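Local coordinates for Non-structural protein 11 (Prrsv 16244b, PDB 5EYI) that cleaves RNA as the uridylate-specific NendoU endoribonuclease of this arterivirus, antagonises beta interferon and probably helps viral RNA escape host double-stranded RNA sensors, at the interface of chains A and B. Residues are numbered along the deposited sequence; one frame, centred on the assembly and turned at random. Chains: chain A/B, Non-structural protein 11.

The interface of chains A and B. Residues chain A 198-200, 211, 213; chain B 189-190, 193.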
# COMPACT_ATOMS: atom_id res chain seq x y z
N SER A 198 -5.63 4.22 -1.29
CA SER A 198 -4.58 3.27 -0.94
C SER A 198 -3.23 3.96 -0.87
O SER A 198 -3.04 5.01 -1.48
CB SER A 198 -4.54 2.09 -1.92
OG SER A 198 -3.79 2.39 -3.09
N LYS A 199 -2.30 3.36 -0.14
CA LYS A 199 -0.93 3.86 -0.06
C LYS A 199 0.07 2.75 0.29
O LYS A 199 -0.23 1.84 1.06
CB LYS A 199 -0.83 4.99 0.96
CG LYS A 199 0.51 5.70 0.91
CD LYS A 199 0.46 7.04 1.61
CE LYS A 199 1.81 7.75 1.52
NZ LYS A 199 1.76 9.10 2.15
N CYS A 200 1.26 2.87 -0.29
CA CYS A 200 2.36 1.94 -0.06
C CYS A 200 3.46 2.68 0.71
O CYS A 200 4.11 3.57 0.16
CB CYS A 200 2.90 1.43 -1.39
SG CYS A 200 4.46 0.50 -1.28
N ARG A 211 7.35 -3.22 2.94
CA ARG A 211 6.34 -2.27 2.52
C ARG A 211 5.05 -2.53 3.30
O ARG A 211 4.67 -3.68 3.50
CB ARG A 211 6.09 -2.38 1.01
CG ARG A 211 7.31 -2.02 0.17
CD ARG A 211 7.06 -2.17 -1.32
NE ARG A 211 8.31 -2.11 -2.09
CZ ARG A 211 9.16 -3.13 -2.29
NH1 ARG A 211 8.93 -4.34 -1.78
NH2 ARG A 211 10.26 -2.92 -3.01
N MET A 213 1.17 -1.88 3.05
CA MET A 213 0.10 -1.48 2.15
C MET A 213 -1.09 -1.16 3.00
O MET A 213 -1.48 -1.97 3.83
CB MET A 213 -0.24 -2.62 1.19
CG MET A 213 0.98 -3.24 0.52
SD MET A 213 2.18 -2.04 -0.09
CE MET A 213 3.03 -3.09 -1.26
N GLU B 189 0.35 1.68 -6.56
CA GLU B 189 1.57 1.13 -5.98
C GLU B 189 1.29 -0.01 -4.98
O GLU B 189 1.98 -1.03 -4.99
CB GLU B 189 2.38 2.23 -5.31
CG GLU B 189 3.81 1.85 -4.96
CD GLU B 189 4.56 3.01 -4.34
OE1 GLU B 189 3.93 4.02 -3.95
OE2 GLU B 189 5.80 2.92 -4.27
N ALA B 190 0.26 0.18 -4.15
CA ALA B 190 -0.15 -0.84 -3.17
C ALA B 190 -0.48 -2.18 -3.83
O ALA B 190 -0.22 -3.23 -3.25
CB ALA B 190 -1.33 -0.35 -2.34
N HIS B 193 3.09 -4.52 -5.69
CA HIS B 193 4.01 -5.38 -4.95
C HIS B 193 3.17 -6.50 -4.35
O HIS B 193 2.31 -6.22 -3.51
CB HIS B 193 4.74 -4.62 -3.85
CG HIS B 193 5.52 -3.45 -4.35
ND1 HIS B 193 6.82 -3.55 -4.79
CD2 HIS B 193 5.19 -2.14 -4.46
CE1 HIS B 193 7.26 -2.36 -5.16
NE2 HIS B 193 6.29 -1.49 -4.97
O HOH W 1 1.49 4.74 -2.71
O HOH W 2 -1.19 2.56 -3.82
O HOH W 3 6.57 3.35 -1.52
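A:Arg211 lays its guanidinium flat over the imidazole of B:His193, the two planes 12° apart. The epsilon nitrogen NE of A:Arg211 sits 3.4 Å from the centroid of the B:His193 ring, shifted toward the rim, in a cation-pi stack. ND1 of B:His193 in turn lies over the middle of the guanidinium, while CD of A:Arg211 rests on the CG and CD2 part of the ring. The arginine chain runs extended from CG to NE (chi2 178°) and reaches the histidine at about a right angle to that side chain.

Apolar contacts continue the patch along strands 208-215 and 198-205. A:Met213 bends at chi2 (-45°), and its methyl CE touches CB of B:His193 at 3.5 Å while the thioether sulphur lies near CA of B:Ala190. CB of A:Cys200 meets the stem of B:Glu189, 3.7 Å from CG, with the thiol SG flanking the same stretch. The methyl of B:Ala190 faces the hydroxymethyl of A:Ser198.

No nitrogen or oxygen of one chain comes within bonding reach of a nitrogen or oxygen of the other in this patch; water bridges the gap instead. B:Glu189, extended beyond CG, straddles A:Cys200 with its carboxylate. Its OE1 lies 2.8 Å from water 1, which also receives the backbone N-H of A:Cys200. Its OE2 lies 2.9 Å from water 3, which also meets the carbonyl O of A:Cys200. A third water links OG of A:Ser198, at 2.7 Å, to the backbone N of B:Ala190 in the first turn of helix 189-192. The carboxylate is also 6.0 Å from A:Arg211, measured from OE2 to NE, so a mild long-range attraction is possible.

The patch docks helix 189-192 of one NendoU domain and the residue just beyond it against two strands of the other. Its centre lies about 12 Å from A:His146, a predicted active-site residue. It forms part of an asymmetric A-B interface whose biological role the structure alone does not establish.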